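Local coordinates for protein enoyl-CoA hydratase subunit II (Geobacillus kaustophilus, PDB 2EJ5) that probably catalyses the reversible addition of water to enoyl-CoA thioesters as a crotonase-family lyase, with a likely role in phenylacetic acid catabolism, at residues A14-N19 with A33-A38; K37-A42 with V51-A56. All coordinates share one frame; numbering follows the deposited sequence.

Contact 1: A14-N19 with A33-A38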
loop_
_atom_site.group_PDB
_atom_site.type_symbol
_atom_site.label_atom_id
_atom_site.label_comp_id
_atom_site.label_asym_id
_atom_site.label_seq_id
_atom_site.Cartn_x
_atom_site.Cartn_y
_atom_site.Cartn_z
ATOM N N ALA A 14 -4.435 -21.677 -20.884
ATOM C CA ALA A 14 -4.726 -22.817 -20.022
ATOM C C ALA A 14 -5.880 -22.481 -19.092
ATOM O O ALA A 14 -5.805 -21.546 -18.286
ATOM C CB ALA A 14 -3.461 -23.268 -19.236
ATOM N N TRP A 15 -6.959 -23.236 -19.227
ATOM C CA TRP A 15 -8.144 -23.106 -18.423
ATOM C C TRP A 15 -8.002 -24.129 -17.290
ATOM O O TRP A 15 -8.004 -25.359 -17.517
ATOM C CB TRP A 15 -9.387 -23.338 -19.277
ATOM C CG TRP A 15 -9.569 -22.263 -20.327
ATOM C CD1 TRP A 15 -8.967 -22.193 -21.584
ATOM C CD2 TRP A 15 -10.371 -21.087 -20.203
ATOM N NE1 TRP A 15 -9.362 -21.046 -22.230
ATOM C CE2 TRP A 15 -10.228 -20.351 -21.413
ATOM C CE3 TRP A 15 -11.197 -20.575 -19.186
ATOM C CZ2 TRP A 15 -10.886 -19.134 -21.624
ATOM C CZ3 TRP A 15 -11.847 -19.375 -19.391
ATOM C CH2 TRP A 15 -11.693 -18.662 -20.615
ATOM N N LEU A 16 -7.796 -23.627 -16.081
ATOM C CA LEU A 16 -7.666 -24.475 -14.897
ATOM C C LEU A 16 -8.970 -24.353 -14.133
ATOM O O LEU A 16 -9.283 -23.332 -13.486
ATOM C CB LEU A 16 -6.395 -24.077 -14.098
ATOM C CG LEU A 16 -5.828 -25.098 -13.084
ATOM C CD1 LEU A 16 -4.463 -24.692 -12.529
ATOM C CD2 LEU A 16 -6.820 -25.423 -11.965
ATOM N N THR A 17 -9.820 -25.372 -14.258
ATOM C CA THR A 17 -11.115 -25.299 -13.625
ATOM C C THR A 17 -11.104 -26.175 -12.357
ATOM O O THR A 17 -10.853 -27.391 -12.424
ATOM C CB THR A 17 -12.221 -25.720 -14.600
ATOM O OG1 THR A 17 -12.250 -24.801 -15.706
ATOM C CG2 THR A 17 -13.551 -25.742 -13.942
ATOM N N LEU A 18 -11.360 -25.549 -11.210
ATOM C CA LEU A 18 -11.514 -26.275 -9.951
ATOM C C LEU A 18 -12.821 -27.058 -9.998
ATOM O O LEU A 18 -13.869 -26.476 -10.270
ATOM C CB LEU A 18 -11.568 -25.299 -8.774
ATOM C CG LEU A 18 -10.447 -24.244 -8.713
ATOM C CD1 LEU A 18 -10.607 -23.399 -7.437
ATOM C CD2 LEU A 18 -9.041 -24.890 -8.801
ATOM N N ASN A 19 -12.775 -28.359 -9.694
ATOM C CA ASN A 19 -13.857 -29.264 -10.125
ATOM C C ASN A 19 -14.380 -30.254 -9.050
ATOM O O ASN A 19 -14.279 -31.464 -9.202
ATOM C CB ASN A 19 -13.393 -29.983 -11.400
ATOM C CG ASN A 19 -14.539 -30.503 -12.260
ATOM O OD1 ASN A 19 -15.686 -30.105 -12.095
ATOM N ND2 ASN A 19 -14.207 -31.383 -13.219
ATOM N N ALA A 33 -2.716 -30.866 -4.711
ATOM C CA ALA A 33 -1.654 -31.446 -5.472
ATOM C C ALA A 33 -1.818 -31.271 -6.980
ATOM O O ALA A 33 -0.827 -31.106 -7.692
ATOM C CB ALA A 33 -1.527 -32.935 -5.127
ATOM N N GLU A 34 -3.050 -31.372 -7.470
ATOM C CA GLU A 34 -3.296 -31.280 -8.923
ATOM C C GLU A 34 -3.109 -29.840 -9.397
ATOM O O GLU A 34 -2.520 -29.600 -10.429
ATOM C CB GLU A 34 -4.688 -31.807 -9.284
ATOM C CG GLU A 34 -4.833 -33.327 -8.983
ATOM C CD GLU A 34 -6.176 -33.902 -9.373
ATOM O OE1 GLU A 34 -7.179 -33.150 -9.371
ATOM O OE2 GLU A 34 -6.222 -35.133 -9.669
ATOM N N VAL A 35 -3.580 -28.881 -8.603
ATOM C CA VAL A 35 -3.433 -27.468 -8.971
ATOM C C VAL A 35 -1.951 -27.120 -9.079
ATOM O O VAL A 35 -1.551 -26.459 -10.031
ATOM C CB VAL A 35 -4.186 -26.559 -8.004
ATOM C CG1 VAL A 35 -3.755 -25.070 -8.198
ATOM C CG2 VAL A 35 -5.716 -26.696 -8.195
ATOM N N THR A 36 -1.141 -27.617 -8.131
ATOM C CA THR A 36 0.310 -27.403 -8.116
ATOM C C THR A 36 0.936 -27.895 -9.405
ATOM O O THR A 36 1.647 -27.152 -10.087
ATOM C CB THR A 36 1.014 -28.095 -6.877
ATOM O OG1 THR A 36 0.477 -27.576 -5.656
ATOM C CG2 THR A 36 2.514 -27.858 -6.851
ATOM N N LYS A 37 0.700 -29.167 -9.713
ATOM C CA LYS A 37 1.175 -29.792 -10.958
ATOM C C LYS A 37 0.747 -29.037 -12.234
ATOM O O LYS A 37 1.562 -28.816 -13.126
ATOM C CB LYS A 37 0.670 -31.242 -11.007
ATOM C CG LYS A 37 1.251 -32.069 -12.163
ATOM C CD LYS A 37 0.966 -33.557 -11.947
ATOM C CE LYS A 37 1.478 -34.418 -13.104
ATOM N NZ LYS A 37 0.747 -34.124 -14.386
ATOM N N ALA A 38 -0.522 -28.649 -12.289
ATOM C CA ALA A 38 -1.098 -27.954 -13.441
ATOM C C ALA A 38 -0.424 -26.580 -13.613
ATOM O O ALA A 38 -0.092 -26.193 -14.722
ATOM C CB ALA A 38 -2.581 -27.786 -13.242
#
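The strand in 14-19 runs almost exactly antiparallel (174°) to the helix in 33-38, with Leu-16 and Leu-18 meeting Val-35 and Ala-38 between axes 10.3 Å apart at closest approach. The nearest alpha carbons are those of Leu-16 and Ala-38, 7.6 Å from CA to CA, and the gap is bridged by apolar side chains alone. With CG anti to the backbone N (chi1 -161°), the fork of Leu-16 is set so that its methyls meet Val-35 and Ala-38, three residues apart on the helix. Its CD1 rests against the CB of Ala-38 at 3.7 Å, while its CD2 lies 4.1 Å from Val-35 CG2, the two side chains crossing at about a right angle. Leu-18 starts out along the flank of the contact, yet its CD2 swings back to within 3.8 Å of the same CG2 of Val-35. One valine methyl is thus shared by two leucines that are alternate residues of the strand. All four side chains are buried. Ile-5 of the neighbouring strand 5-10 touches both Leu-16 and Val-35, Met-86 of helix 75-92 packs on Val-35 from outside the pair, and the backbone of Leu-16 is hydrogen-bonded to strand 50-55.

Contact 2: K37-A42 with V51-A56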
loop_
_atom_site.group_PDB
_atom_site.type_symbol
_atom_site.label_atom_id
_atom_site.label_comp_id
_atom_site.label_asym_id
_atom_site.label_seq_id
_atom_site.Cartn_x
_atom_site.Cartn_y
_atom_site.Cartn_z
ATOM N N LYS A 37 0.700 -29.167 -9.713
ATOM C CA LYS A 37 1.175 -29.792 -10.958
ATOM C C LYS A 37 0.747 -29.037 -12.234
ATOM O O LYS A 37 1.562 -28.816 -13.126
ATOM C CB LYS A 37 0.670 -31.242 -11.007
ATOM C CG LYS A 37 1.251 -32.069 -12.163
ATOM C CD LYS A 37 0.966 -33.557 -11.947
ATOM C CE LYS A 37 1.478 -34.418 -13.104
ATOM N NZ LYS A 37 0.747 -34.124 -14.386
ATOM N N ALA A 38 -0.522 -28.649 -12.289
ATOM C CA ALA A 38 -1.098 -27.954 -13.441
ATOM C C ALA A 38 -0.424 -26.580 -13.613
ATOM O O ALA A 38 -0.092 -26.193 -14.722
ATOM C CB ALA A 38 -2.581 -27.786 -13.242
ATOM N N LEU A 39 -0.204 -25.854 -12.498
ATOM C CA LEU A 39 0.460 -24.541 -12.583
ATOM C C LEU A 39 1.851 -24.683 -13.089
ATOM O O LEU A 39 2.312 -23.872 -13.857
ATOM C CB LEU A 39 0.482 -23.800 -11.243
ATOM C CG LEU A 39 -0.864 -23.306 -10.712
ATOM C CD1 LEU A 39 -0.673 -22.736 -9.309
ATOM C CD2 LEU A 39 -1.619 -22.321 -11.678
ATOM N N LYS A 40 2.547 -25.737 -12.661
ATOM C CA LYS A 40 3.928 -25.931 -13.088
ATOM C C LYS A 40 3.931 -26.339 -14.573
ATOM O O LYS A 40 4.802 -25.924 -15.317
ATOM C CB LYS A 40 4.645 -26.977 -12.190
ATOM C CG LYS A 40 4.779 -26.570 -10.694
ATOM C CD LYS A 40 5.310 -27.724 -9.825
ATOM C CE LYS A 40 5.659 -27.259 -8.386
ATOM N NZ LYS A 40 6.197 -28.363 -7.450
ATOM N N GLN A 41 2.926 -27.104 -14.975
ATOM C CA GLN A 41 2.713 -27.539 -16.374
ATOM C C GLN A 41 2.546 -26.288 -17.264
ATOM O O GLN A 41 3.333 -26.052 -18.192
ATOM C CB GLN A 41 1.459 -28.416 -16.422
ATOM C CG GLN A 41 1.136 -29.173 -17.729
ATOM C CD GLN A 41 0.121 -30.336 -17.492
ATOM O OE1 GLN A 41 -0.243 -30.652 -16.334
ATOM N NE2 GLN A 41 -0.337 -30.972 -18.596
ATOM N N ALA A 42 1.552 -25.468 -16.914
ATOM C CA ALA A 42 1.324 -24.184 -17.602
ATOM C C ALA A 42 2.567 -23.316 -17.688
ATOM O O ALA A 42 2.860 -22.740 -18.738
ATOM C CB ALA A 42 0.168 -23.435 -16.937
ATOM N N VAL A 51 -3.129 -18.032 -18.034
ATOM C CA VAL A 51 -3.819 -19.059 -17.269
ATOM C C VAL A 51 -5.091 -18.498 -16.717
ATOM O O VAL A 51 -5.121 -17.370 -16.226
ATOM C CB VAL A 51 -2.945 -19.640 -16.090
ATOM C CG1 VAL A 51 -3.736 -20.684 -15.289
ATOM C CG2 VAL A 51 -1.682 -20.274 -16.641
ATOM N N VAL A 52 -6.161 -19.280 -16.785
ATOM C CA VAL A 52 -7.397 -18.880 -16.138
ATOM C C VAL A 52 -7.748 -19.903 -15.085
ATOM O O VAL A 52 -7.836 -21.085 -15.373
ATOM C CB VAL A 52 -8.585 -18.731 -17.150
ATOM C CG1 VAL A 52 -9.917 -18.338 -16.421
ATOM C CG2 VAL A 52 -8.244 -17.715 -18.216
ATOM N N ILE A 53 -7.992 -19.445 -13.869
ATOM C CA ILE A 53 -8.541 -20.322 -12.811
ATOM C C ILE A 53 -9.987 -19.910 -12.547
ATOM O O ILE A 53 -10.286 -18.730 -12.315
ATOM C CB ILE A 53 -7.700 -20.183 -11.506
ATOM C CG1 ILE A 53 -6.229 -20.459 -11.826
ATOM C CG2 ILE A 53 -8.324 -21.004 -10.360
ATOM C CD1 ILE A 53 -5.228 -20.428 -10.627
ATOM N N THR A 54 -10.899 -20.884 -12.600
ATOM C CA THR A 54 -12.309 -20.640 -12.372
ATOM C C THR A 54 -12.904 -21.867 -11.694
ATOM O O THR A 54 -12.253 -22.908 -11.634
ATOM C CB THR A 54 -13.043 -20.327 -13.704
ATOM O OG1 THR A 54 -14.313 -19.764 -13.416
ATOM C CG2 THR A 54 -13.229 -21.561 -14.553
ATOM N N GLY A 55 -14.092 -21.723 -11.129
ATOM C CA GLY A 55 -14.780 -22.822 -10.453
ATOM C C GLY A 55 -15.892 -23.444 -11.311
ATOM O O GLY A 55 -16.614 -22.737 -11.987
ATOM N N ALA A 56 -16.023 -24.769 -11.282
ATOM C CA ALA A 56 -17.179 -25.411 -11.900
ATOM C C ALA A 56 -18.392 -25.175 -11.004
ATOM O O ALA A 56 -18.277 -25.127 -9.775
ATOM C CB ALA A 56 -16.938 -26.899 -12.082
#
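Ala-42 and Leu-39 of the helix in 37-42 pack on Val-51 and Ile-53 of the strand in 51-56. The helix and strand axes are nearly antiparallel, at 160°, with a closest approach of 10.5 Å. Separation is least where the helical segment ends and the strand segment begins, at Ala-42 and Val-51, whose CA atoms are 7.3 Å apart.

Val-51 carries much of the interface. Its CB points to the helix and splits the side chain into two methyls with different partners. CG2, anti to the carbonyl carbon, meets the CB of Ala-42 at 3.7 Å; the small alanine side chain lets the helix come close here. CG1 takes the position anti to the backbone N (chi1 178°) and has a looser neighbour, Leu-39 CD2, at 4.5 Å. Within the sheet, Val-51 also touches Val-97 of the adjacent strand 97-101.

Leu-39 sets out to one side of the strand, but its far end comes closer. The branch CD2 lies 4.2 Å from CD1 of Ile-53, the next residue after Val-51 on the helix-facing side of the strand. The contact between leucine and isoleucine is therefore made through terminal methyls, more loosely than that of Ala-42. Leu-93 also packs on Leu-39, and Val-97 on Ile-53, so neighbouring parts of the fold continue this buried apolar layer.

Strand 50-55 is tied to strand 97-101 through backbone hydrogen bonds of Val-51 and Ile-53 with Val-98. Together the packed helix and strand form the second half of a beta-alpha-beta crossover, strand 13-18, helix 29-44, strand 50-55, within the crotonase fold of the enoyl-CoA hydratase/isomerase family.

From the N terminus, the chain passes along strand 13-18, runs back through helix 29-44 and enters strand 50-55, parallel to the first. Contact 1 closes the first connection, with 13 residues between its segments; contact 2 closes the second, with eight. They follow one another along the chain, neither nested nor crossed, and their segments share Lys-37 and Ala-38. The centres of contact 1 and contact 2 lie about 4 Å apart. The parallel strands are themselves joined by probable hydrogen bonds, Leu-16 N to Val-52 O at 2.6 Å and Val-52 N to Ala-14 O at 2.7 Å, and the one helix packs across both strands.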